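Local coordinates for protein Zn-dependent hydrolase, glyoxylase (PDB 6T5K) that probably hydrolyses beta-lactam antibiotics, carbapenems among them, as a zinc-dependent class B metallo-beta-lactamase, at residues K22-Q34 with P73-F85. Numbering follows the deposited sequence. Where two conformers were deposited one is given.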
loop_
_atom_site.group_PDB
_atom_site.type_symbol
_atom_site.label_atom_id
_atom_site.label_comp_id
_atom_site.label_asym_id
_atom_site.label_seq_id
_atom_site.Cartn_x
_atom_site.Cartn_y
_atom_site.Cartn_z
ATOM N N LYS A 22 -0.970 13.669 12.194
ATOM C CA LYS A 22 -0.567 15.011 11.791
ATOM C C LYS A 22 -0.426 15.034 10.278
ATOM O O LYS A 22 0.258 14.184 9.699
ATOM C CB LYS A 22 0.754 15.387 12.473
ATOM C CG LYS A 22 1.345 16.706 12.023
ATOM N N GLU A 23 -1.080 16.002 9.646
ATOM C CA GLU A 23 -0.877 16.218 8.226
ATOM C C GLU A 23 0.491 16.847 8.023
ATOM O O GLU A 23 0.806 17.868 8.639
ATOM C CB GLU A 23 -1.966 17.142 7.699
ATOM C CG GLU A 23 -1.970 17.314 6.208
ATOM C CD GLU A 23 -3.143 18.156 5.749
ATOM O OE1 GLU A 23 -2.933 19.350 5.461
ATOM O OE2 GLU A 23 -4.269 17.617 5.692
ATOM N N VAL A 24 1.304 16.240 7.158
ATOM C CA VAL A 24 2.647 16.737 6.866
ATOM C C VAL A 24 2.786 17.275 5.448
ATOM O O VAL A 24 3.791 17.950 5.152
ATOM C CB VAL A 24 3.718 15.663 7.154
ATOM C CG1 VAL A 24 3.713 15.307 8.633
ATOM C CG2 VAL A 24 3.471 14.409 6.305
ATOM N N TYR A 25 1.819 17.014 4.573
ATOM C CA TYR A 25 1.824 17.570 3.229
ATOM C C TYR A 25 0.393 17.622 2.729
ATOM O O TYR A 25 -0.384 16.691 2.965
ATOM C CB TYR A 25 2.652 16.707 2.268
ATOM C CG TYR A 25 2.695 17.251 0.861
ATOM C CD1 TYR A 25 1.741 16.888 -0.077
ATOM C CD2 TYR A 25 3.698 18.126 0.467
ATOM C CE1 TYR A 25 1.780 17.384 -1.371
ATOM C CE2 TYR A 25 3.747 18.632 -0.821
ATOM C CZ TYR A 25 2.781 18.250 -1.732
ATOM O OH TYR A 25 2.815 18.737 -3.015
ATOM N N SER A 26 0.056 18.691 2.016
ATOM C CA SER A 26 -1.282 18.812 1.454
ATOM C C SER A 26 -1.214 19.662 0.199
ATOM O O SER A 26 -0.707 20.786 0.240
ATOM C CB SER A 26 -2.215 19.461 2.478
ATOM O OG SER A 26 -3.529 19.601 1.975
ATOM N N SER A 27 -1.694 19.117 -0.913
ATOM C CA SER A 27 -1.903 19.894 -2.123
ATOM C C SER A 27 -3.241 19.492 -2.713
ATOM O O SER A 27 -3.969 18.679 -2.137
ATOM C CB SER A 27 -0.822 19.591 -3.163
ATOM O OG SER A 27 -1.133 18.366 -3.831
ATOM N N ASP A 28 -3.516 20.031 -3.909
ATOM C CA ASP A 28 -4.730 19.712 -4.646
ATOM C C ASP A 28 -4.832 18.228 -4.960
ATOM O O ASP A 28 -5.937 17.681 -5.037
ATOM C CB ASP A 28 -4.755 20.529 -5.954
ATOM C CG ASP A 28 -3.365 20.630 -6.643
ATOM O OD1 ASP A 28 -2.405 21.130 -6.009
ATOM O OD2 ASP A 28 -3.240 20.240 -7.833
ATOM N N LYS A 29 -3.699 17.556 -5.118
ATOM C CA LYS A 29 -3.677 16.225 -5.682
ATOM C C LYS A 29 -3.182 15.169 -4.710
ATOM O O LYS A 29 -3.370 13.971 -4.969
ATOM C CB LYS A 29 -2.747 16.224 -6.900
ATOM C CG LYS A 29 -3.072 17.174 -8.019
ATOM C CD LYS A 29 -4.496 16.992 -8.495
ATOM C CE LYS A 29 -4.623 17.101 -10.016
ATOM N NZ LYS A 29 -5.606 16.106 -10.561
ATOM N N LEU A 30 -2.546 15.574 -3.618
ATOM C CA LEU A 30 -1.896 14.617 -2.730
ATOM C C LEU A 30 -1.916 15.105 -1.292
ATOM O O LEU A 30 -1.590 16.262 -1.027
ATOM C CB LEU A 30 -0.435 14.421 -3.151
ATOM C CG LEU A 30 0.364 13.350 -2.413
ATOM C CD1 LEU A 30 -0.086 11.987 -2.889
ATOM C CD2 LEU A 30 1.845 13.528 -2.696
ATOM N N ILE A 31 -2.274 14.214 -0.368
ATOM C CA ILE A 31 -2.207 14.490 1.060
ATOM C C ILE A 31 -1.340 13.415 1.688
ATOM O O ILE A 31 -1.447 12.237 1.330
ATOM C CB ILE A 31 -3.603 14.546 1.704
ATOM C CG1 ILE A 31 -4.406 15.710 1.102
ATOM C CG2 ILE A 31 -3.462 14.702 3.224
ATOM C CD1 ILE A 31 -5.902 15.618 1.382
ATOM N N ILE A 32 -0.469 13.818 2.606
ATOM C CA ILE A 32 0.316 12.874 3.397
ATOM C C ILE A 32 0.053 13.124 4.869
ATOM O O ILE A 32 0.234 14.238 5.358
ATOM C CB ILE A 32 1.823 12.961 3.100
ATOM C CG1 ILE A 32 2.069 12.825 1.600
ATOM C CG2 ILE A 32 2.572 11.843 3.865
ATOM C CD1 ILE A 32 3.513 13.049 1.179
ATOM N N LYS A 33 -0.314 12.068 5.586
ATOM C CA LYS A 33 -0.651 12.161 6.995
ATOM C C LYS A 33 0.244 11.202 7.770
ATOM O O LYS A 33 0.330 10.020 7.432
ATOM C CB LYS A 33 -2.124 11.769 7.242
ATOM C CG LYS A 33 -3.143 12.899 7.062
ATOM N N GLN A 34 0.889 11.693 8.818
ATOM C CA GLN A 34 1.612 10.811 9.718
ATOM C C GLN A 34 0.606 10.139 10.645
ATOM O O GLN A 34 -0.154 10.821 11.344
ATOM C CB GLN A 34 2.649 11.585 10.514
ATOM C CG GLN A 34 3.525 10.679 11.322
ATOM C CD GLN A 34 4.615 11.402 12.085
ATOM O OE1 GLN A 34 4.699 12.624 12.058
ATOM N NE2 GLN A 34 5.470 10.655 12.739
ATOM N N PRO A 73 0.891 6.780 -6.108
ATOM C CA PRO A 73 -0.320 7.402 -6.650
ATOM C C PRO A 73 -0.593 6.910 -8.071
ATOM O O PRO A 73 0.300 6.370 -8.728
ATOM C CB PRO A 73 -0.001 8.899 -6.604
ATOM C CG PRO A 73 1.040 9.030 -5.489
ATOM C CD PRO A 73 1.868 7.767 -5.623
ATOM N N SER A 74 -1.819 7.067 -8.567
ATOM C CA SER A 74 -2.152 6.527 -9.888
ATOM C C SER A 74 -1.372 7.202 -11.006
ATOM O O SER A 74 -1.096 6.583 -12.046
ATOM C CB SER A 74 -3.644 6.723 -10.175
ATOM O OG SER A 74 -4.427 5.851 -9.378
ATOM N N THR A 75 -1.064 8.476 -10.851
ATOM C CA THR A 75 -0.511 9.205 -11.969
ATOM C C THR A 75 0.952 9.529 -11.718
ATOM O O THR A 75 1.417 9.595 -10.575
ATOM C CB THR A 75 -1.253 10.510 -12.245
ATOM O OG1 THR A 75 -0.820 11.447 -11.287
ATOM C CG2 THR A 75 -2.772 10.369 -12.172
ATOM N N SER A 76 1.678 9.732 -12.824
ATOM C CA SER A 76 3.068 10.166 -12.749
ATOM C C SER A 76 3.189 11.480 -11.993
ATOM O O SER A 76 4.089 11.649 -11.156
ATOM C CB SER A 76 3.623 10.337 -14.166
ATOM O OG SER A 76 4.081 9.109 -14.689
ATOM N N ASN A 77 2.299 12.436 -12.300
ATOM C CA ASN A 77 2.373 13.753 -11.691
ATOM C C ASN A 77 2.284 13.636 -10.192
ATOM O O ASN A 77 3.055 14.254 -9.460
ATOM C CB ASN A 77 1.224 14.635 -12.209
ATOM C CG ASN A 77 1.490 15.221 -13.563
ATOM O OD1 ASN A 77 2.634 15.395 -13.976
ATOM N ND2 ASN A 77 0.412 15.555 -14.263
ATOM N N GLU A 78 1.330 12.856 -9.693
ATOM C CA GLU A 78 1.162 12.749 -8.253
ATOM C C GLU A 78 2.320 12.004 -7.609
ATOM O O GLU A 78 2.706 12.343 -6.476
ATOM C CB GLU A 78 -0.147 12.029 -7.946
ATOM C CG GLU A 78 -1.410 12.680 -8.521
ATOM C CD GLU A 78 -2.581 11.700 -8.671
ATOM O OE1 GLU A 78 -3.710 12.172 -8.871
ATOM O OE2 GLU A 78 -2.381 10.466 -8.557
ATOM N N THR A 79 2.932 11.061 -8.335
ATOM C CA THR A 79 4.068 10.346 -7.786
ATOM C C THR A 79 5.269 11.281 -7.690
ATOM O O THR A 79 6.021 11.248 -6.712
ATOM C CB THR A 79 4.357 9.085 -8.609
ATOM O OG1 THR A 79 3.147 8.307 -8.691
ATOM C CG2 THR A 79 5.424 8.245 -7.988
ATOM N N SER A 80 5.485 12.113 -8.711
ATOM C CA SER A 80 6.544 13.119 -8.632
ATOM C C SER A 80 6.337 14.075 -7.460
ATOM O O SER A 80 7.300 14.462 -6.785
ATOM C CB SER A 80 6.625 13.880 -9.953
ATOM O OG SER A 80 6.929 12.958 -10.992
ATOM N N GLU A 81 5.088 14.435 -7.171
ATOM C CA GLU A 81 4.814 15.282 -6.015
ATOM C C GLU A 81 5.208 14.583 -4.719
ATOM O O GLU A 81 5.805 15.194 -3.820
ATOM C CB GLU A 81 3.328 15.630 -5.992
ATOM C CG GLU A 81 3.009 16.980 -5.482
ATOM C CD GLU A 81 1.533 17.299 -5.541
ATOM O OE1 GLU A 81 1.046 17.858 -4.551
ATOM O OE2 GLU A 81 0.863 17.018 -6.566
ATOM N N LEU A 82 4.867 13.305 -4.601
ATOM C CA LEU A 82 5.286 12.531 -3.445
ATOM C C LEU A 82 6.805 12.536 -3.310
ATOM O O LEU A 82 7.342 12.750 -2.222
ATOM C CB LEU A 82 4.734 11.112 -3.583
ATOM C CG LEU A 82 5.112 10.064 -2.539
ATOM C CD1 LEU A 82 4.735 10.501 -1.128
ATOM C CD2 LEU A 82 4.433 8.742 -2.878
ATOM N N LEU A 83 7.515 12.247 -4.398
ATOM C CA LEU A 83 8.961 12.135 -4.322
ATOM C C LEU A 83 9.589 13.485 -4.030
ATOM O O LEU A 83 10.602 13.556 -3.330
ATOM C CB LEU A 83 9.484 11.515 -5.618
ATOM C CG LEU A 83 9.221 10.010 -5.661
ATOM C CD1 LEU A 83 9.293 9.442 -7.041
ATOM C CD2 LEU A 83 10.231 9.339 -4.782
ATOM N N SER A 84 9.009 14.565 -4.560
ATOM C CA SER A 84 9.502 15.900 -4.246
ATOM C C SER A 84 9.419 16.173 -2.752
ATOM O O SER A 84 10.342 16.746 -2.172
ATOM C CB SER A 84 8.699 16.939 -5.026
ATOM O OG SER A 84 9.204 18.250 -4.817
ATOM N N PHE A 85 8.330 15.753 -2.105
ATOM C CA PHE A 85 8.220 15.953 -0.673
ATOM C C PHE A 85 9.296 15.170 0.062
ATOM O O PHE A 85 9.951 15.693 0.969
ATOM C CB PHE A 85 6.853 15.516 -0.200
ATOM C CG PHE A 85 6.724 15.507 1.279
ATOM C CD1 PHE A 85 6.754 16.696 1.992
ATOM C CD2 PHE A 85 6.612 14.322 1.968
ATOM C CE1 PHE A 85 6.636 16.696 3.370
ATOM C CE2 PHE A 85 6.487 14.319 3.363
ATOM C CZ PHE A 85 6.490 15.515 4.051
HETATM O O HOH W 1 5.762 18.110 -3.488
HETATM O O HOH W 2 -4.525 13.743 -10.775
#
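A chi1 of -180° swings the Tyr25 ring away from its own backbone N, and Glu81, its chi1 off the staggered positions at -146°, runs out straight beyond CG; the two side chains cross at about a right angle, with the ring and carboxylate planes 63° apart, and OE1 arrives at the ring edge in the ring plane. Tyr25 OH donates to the anti lone pair of Glu81 OE1 at 2.5 Å. Ser27 OG also points at Glu81 OE1, but at 2.4 Å that distance is too short to be taken at face value. Ser27 OG accepts from Lys29 N, an ST turn, and from Leu30 N, which extends it to an ST motif within the loop between the strands. A water donates to both Tyr25 OH and Glu81 O. The N-terminal hairpin, strands 22-26 and 30-34 at one margin of the larger sheet of the metallo-beta-lactamase αβ/βα fold, packs on helix 76-88, with a classic bulge where Val24 and Tyr25 face Ile32. Beside this polar cluster the contact becomes apolar: Tyr25 CB sits over one face of the Phe85 ring, 4.2 Å from its centroid, while Ile32 CD1 presses on Phe85 CD2 (3.4 Å) and on Leu82 CD1 (3.6 Å). Leu30 CD2 packs on Leu82 CB at 3.9 Å, and CD1 meets Pro73 CG at 4.1 Å. In the conformer given, a second water links Lys29 NZ to Glu78 OE1.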